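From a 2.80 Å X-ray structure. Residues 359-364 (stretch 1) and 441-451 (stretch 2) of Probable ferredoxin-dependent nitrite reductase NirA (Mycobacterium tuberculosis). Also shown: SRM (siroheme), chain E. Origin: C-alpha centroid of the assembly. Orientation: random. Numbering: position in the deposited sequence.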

# COMPACT_ATOMS: atom_id res chain seq x y z
N PRO A 359 9.79 5.29 -10.63
CA PRO A 359 8.94 6.21 -11.33
C PRO A 359 8.62 7.37 -10.39
O PRO A 359 9.28 7.52 -9.35
N ILE A 360 7.64 8.19 -10.74
CA ILE A 360 7.19 9.26 -9.88
C ILE A 360 5.86 8.84 -9.26
O ILE A 360 4.82 8.84 -9.92
N ALA A 361 5.91 8.47 -7.98
CA ALA A 361 4.73 8.10 -7.22
C ALA A 361 3.94 7.04 -7.93
O ALA A 361 2.76 7.19 -8.08
N GLY A 362 4.60 5.99 -8.42
CA GLY A 362 3.92 4.82 -8.99
C GLY A 362 3.36 4.98 -10.40
O GLY A 362 2.88 4.00 -10.98
N ARG A 363 3.44 6.18 -10.98
CA ARG A 363 2.77 6.44 -12.26
C ARG A 363 3.54 5.89 -13.43
O ARG A 363 4.63 6.38 -13.72
N VAL A 364 2.97 4.90 -14.11
CA VAL A 364 3.51 4.38 -15.37
C VAL A 364 2.36 4.34 -16.40
O VAL A 364 1.53 5.26 -16.42
N THR A 441 -3.01 14.78 -6.16
CA THR A 441 -1.80 14.20 -5.58
C THR A 441 -0.88 13.56 -6.62
O THR A 441 0.29 13.95 -6.72
N ARG A 442 -1.40 12.60 -7.40
CA ARG A 442 -0.54 11.87 -8.32
C ARG A 442 -0.05 12.72 -9.49
O ARG A 442 1.10 12.58 -9.91
N VAL A 443 -0.89 13.62 -9.98
CA VAL A 443 -0.50 14.51 -11.07
C VAL A 443 0.44 15.63 -10.56
O VAL A 443 1.44 15.98 -11.21
N ARG A 444 0.09 16.18 -9.40
CA ARG A 444 0.91 17.18 -8.74
C ARG A 444 2.35 16.71 -8.63
O ARG A 444 3.29 17.42 -9.04
N ALA A 445 2.49 15.50 -8.11
CA ALA A 445 3.79 14.85 -7.91
C ALA A 445 4.61 14.82 -9.18
O ALA A 445 5.83 14.89 -9.13
N GLN A 446 3.94 14.69 -10.32
CA GLN A 446 4.65 14.60 -11.60
C GLN A 446 5.37 15.90 -11.95
O GLN A 446 6.38 15.89 -12.66
N HIS A 447 4.83 17.02 -11.45
CA HIS A 447 5.44 18.34 -11.63
C HIS A 447 6.34 18.71 -10.47
O HIS A 447 7.27 19.50 -10.63
N LEU A 448 6.04 18.16 -9.29
CA LEU A 448 6.65 18.64 -8.06
C LEU A 448 8.05 18.08 -7.91
O LEU A 448 8.95 18.81 -7.51
N VAL A 449 8.23 16.81 -8.25
CA VAL A 449 9.53 16.15 -8.20
C VAL A 449 10.60 16.91 -9.02
O VAL A 449 11.64 17.28 -8.48
N PRO A 450 10.34 17.17 -10.32
CA PRO A 450 11.21 18.04 -11.14
C PRO A 450 11.48 19.43 -10.56
O PRO A 450 12.64 19.86 -10.51
N GLU A 451 10.42 20.11 -10.12
CA GLU A 451 10.59 21.41 -9.45
C GLU A 451 11.62 21.31 -8.33
O GLU A 451 12.64 22.00 -8.37

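The two stretches lie far apart in sequence but meet along one face of the helix in the second stretch, where a type I' turn from Ile360 to Arg363 rests against it and 443 Å² of surface is buried, both sides summed. The backbones come nearest at Ile360 and Gln446, whose CA atoms are 6.2 Å apart, and at Ala361 and Arg442, at 6.6 Å. The CA-to-CB bonds of Ile360, Ala361 and Arg363 point toward the helix; those of Arg442, Ala445 and Val449 point back toward the turn.

Apolar packing centres on Ile360, which has the largest covered area, 101 Å². In its m,t rotamer, CG2 lies 4.1 Å from Ala445 CB and 4.1 Å from Val449 CG2 (chi1 t), while CD1 reaches to 4.4 Å from Pro450 CD. Ala361 CB extends this patch, 4.2 Å from Ala445 CB. The small alanine side chains thus meet directly. These spacings are those of van der Waals contact.

Hydrogen bonds from helix side chains to turn carbonyls fix the polar part. Gln446 (m,m) has a sideways CA-to-CB bond, but the end of its side chain comes nearer the turn: NE2 donates to Ile360 O at 3.0 Å with an N-H...O angle of 162°. The same NE2 donates to Arg442 O within its own stretch, also at 3.0 Å, so one amide nitrogen bridges the backbones of the two stretches. Ile360 O additionally accepts from Arg363 N at 3.2 Å, the bond that closes the turn. Arg442 NH1 donates to Ala361 O at 2.5 Å, a very short distance with a bent angle of 124°.

The Arg442 side chain (t,t,m, chi4 -68°) also links this contact to the siroheme. Its NH2 donates to SRM O3B at 2.6 Å and 164°, and both Ala361 O and SRM O3B lie at the guanidinium edge, near its plane, where N-H groups can reach acceptors. The bound group and the turn therefore engage different terminal nitrogens of one arginine.

Arg363 contributes through its long side chain, with chi1 t, chi2 off-well at 132° and chi3 m. Arg442 CD lies over one face of its guanidinium, 3.8 Å from Arg363 NH2, and Val443 CG2 approaches Arg363 NH1 to 4.0 Å, although the CA-to-CB bond of Val443 points away. Arg363 NH2 is only 4.4 Å from Arg442 NE, a proximity of like charges; the terminal nitrogens of both arginines have hydrogen-bonding partners elsewhere in the structure.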

# COMPACT_ATOMS: atom_id res chain seq x y z
CB PRO A 359 7.72 5.37 -11.68
CG PRO A 359 7.79 4.12 -10.81
CD PRO A 359 9.09 4.09 -10.14
CB ILE A 360 7.02 10.57 -10.70
CG1 ILE A 360 8.38 11.10 -11.16
CG2 ILE A 360 6.27 11.61 -9.87
CD1 ILE A 360 8.31 12.40 -11.94
CB ALA A 361 3.86 9.30 -7.00
CB ARG A 363 2.57 7.94 -12.48
CG ARG A 363 2.12 8.30 -13.92
CD ARG A 363 0.94 9.26 -13.98
NE ARG A 363 -0.29 8.58 -13.58
CZ ARG A 363 -1.44 9.20 -13.33
NH1 ARG A 363 -1.54 10.52 -13.48
NH2 ARG A 363 -2.50 8.51 -12.92
CB VAL A 364 4.24 2.98 -15.19
CG1 VAL A 364 5.52 3.11 -14.36
CG2 VAL A 364 3.32 1.91 -14.57
CB THR A 441 -2.17 13.14 -4.52
OG1 THR A 441 -3.15 12.24 -5.06
CG2 THR A 441 -2.74 13.80 -3.28
CB ARG A 442 -1.14 10.54 -8.83
CG ARG A 442 0.01 9.57 -9.24
CD ARG A 442 -0.38 8.19 -9.76
NE ARG A 442 -1.19 7.40 -8.83
CZ ARG A 442 -0.78 6.90 -7.67
NH1 ARG A 442 0.44 7.10 -7.23
NH2 ARG A 442 -1.62 6.20 -6.92
CB VAL A 443 -1.75 15.12 -11.78
CG1 VAL A 443 -1.33 15.77 -13.12
CG2 VAL A 443 -2.84 14.03 -11.98
CB ARG A 444 0.36 17.44 -7.34
CG ARG A 444 1.02 18.63 -6.64
CD ARG A 444 0.50 19.95 -7.18
NE ARG A 444 1.56 20.89 -7.50
CZ ARG A 444 2.24 21.59 -6.60
NH1 ARG A 444 1.99 21.43 -5.33
NH2 ARG A 444 3.17 22.44 -6.98
CB ALA A 445 3.58 13.42 -7.43
CB GLN A 446 3.69 14.24 -12.75
CG GLN A 446 2.84 12.99 -12.53
CD GLN A 446 3.68 11.81 -12.18
OE1 GLN A 446 4.78 11.65 -12.70
NE2 GLN A 446 3.18 10.95 -11.29
CB HIS A 447 4.34 19.42 -11.71
CG HIS A 447 3.41 19.28 -12.88
ND1 HIS A 447 2.29 18.45 -12.86
CD2 HIS A 447 3.40 19.88 -14.10
CE1 HIS A 447 1.66 18.54 -14.01
NE2 HIS A 447 2.31 19.39 -14.78
CB LEU A 448 5.77 18.28 -6.88
CG LEU A 448 6.22 18.76 -5.49
CD1 LEU A 448 6.41 20.27 -5.46
CD2 LEU A 448 5.21 18.29 -4.44
CB VAL A 449 9.42 14.66 -8.61
CG1 VAL A 449 10.78 14.10 -8.99
CG2 VAL A 449 8.79 13.83 -7.49
CB PRO A 450 10.43 18.23 -12.44
CG PRO A 450 9.44 17.14 -12.49
CD PRO A 450 9.22 16.61 -11.10
CB GLU A 451 9.27 21.95 -8.87
CG GLU A 451 9.40 23.41 -8.41
CD GLU A 451 8.15 23.96 -7.76
OE1 GLU A 451 7.03 23.49 -8.06
OE2 GLU A 451 8.30 24.87 -6.91
FE SRM E . -6.31 2.71 0.36
CHA SRM E . -9.62 3.59 0.37
CHB SRM E . -5.97 4.09 -2.67
CHC SRM E . -3.18 1.83 0.34
CHD SRM E . -6.12 3.41 3.74
NA SRM E . -7.59 3.47 -0.98
C1A SRM E . -8.92 3.64 -0.86
C2A SRM E . -9.62 3.90 -2.16
CMA SRM E . -10.20 2.62 -2.68
CDA SRM E . -10.60 5.03 -2.08
CEA SRM E . -12.07 4.73 -2.02
O3A SRM E . -12.50 4.10 -1.06
O4A SRM E . -12.83 5.11 -2.92
C3A SRM E . -8.46 4.35 -3.00
CAA SRM E . -8.49 3.87 -4.41
CBA SRM E . -9.23 4.96 -5.13
CCA SRM E . -8.75 5.10 -6.54
O1A SRM E . -7.53 5.00 -6.77
O2A SRM E . -9.60 5.28 -7.44
C4A SRM E . -7.27 3.94 -2.19
NB SRM E . -4.90 2.80 -1.00
C1B SRM E . -4.88 3.35 -2.22
C2B SRM E . -3.64 3.08 -3.02
CMB SRM E . -3.89 2.81 -4.48
CDB SRM E . -2.77 4.28 -2.91
CEB SRM E . -1.47 4.28 -3.63
O3B SRM E . -1.24 5.03 -4.60
O4B SRM E . -0.62 3.48 -3.24
C3B SRM E . -3.08 1.91 -2.23
CAB SRM E . -3.65 0.61 -2.71
CBB SRM E . -2.75 -0.55 -2.41
CCB SRM E . -3.45 -1.85 -2.69
O1B SRM E . -3.19 -2.49 -3.71
O2B SRM E . -4.26 -2.31 -1.91
C4B SRM E . -3.73 2.17 -0.89
NC SRM E . -4.93 2.75 1.71
C1C SRM E . -3.71 2.17 1.58
C2C SRM E . -2.91 2.30 2.70
CDC SRM E . -1.45 2.04 2.87
CEC SRM E . -0.94 0.69 3.20
O3C SRM E . -1.71 -0.29 3.17
O4C SRM E . 0.25 0.63 3.51
C3C SRM E . -3.77 2.80 3.63
CAC SRM E . -3.27 3.06 5.02
CBC SRM E . -2.92 1.91 5.93
CCC SRM E . -4.21 1.36 6.53
O1C SRM E . -5.02 0.72 5.82
O2C SRM E . -4.41 1.60 7.75
C4C SRM E . -4.99 3.00 3.04
ND SRM E . -7.68 3.03 1.82
C1D SRM E . -7.34 3.46 3.05
C2D SRM E . -8.46 4.07 3.64
CAD SRM E . -8.68 4.10 5.14
CBD SRM E . -9.46 3.00 5.78
CCD SRM E . -9.63 2.85 7.26
O1D SRM E . -9.11 1.85 7.80
O2D SRM E . -10.25 3.72 7.94
C3D SRM E . -9.49 3.98 2.72
CDD SRM E . -10.96 4.08 3.04
CED SRM E . -11.74 2.94 3.67
O3D SRM E . -11.27 1.80 3.74
O4D SRM E . -12.87 3.12 4.15
C4D SRM E . -8.99 3.34 1.60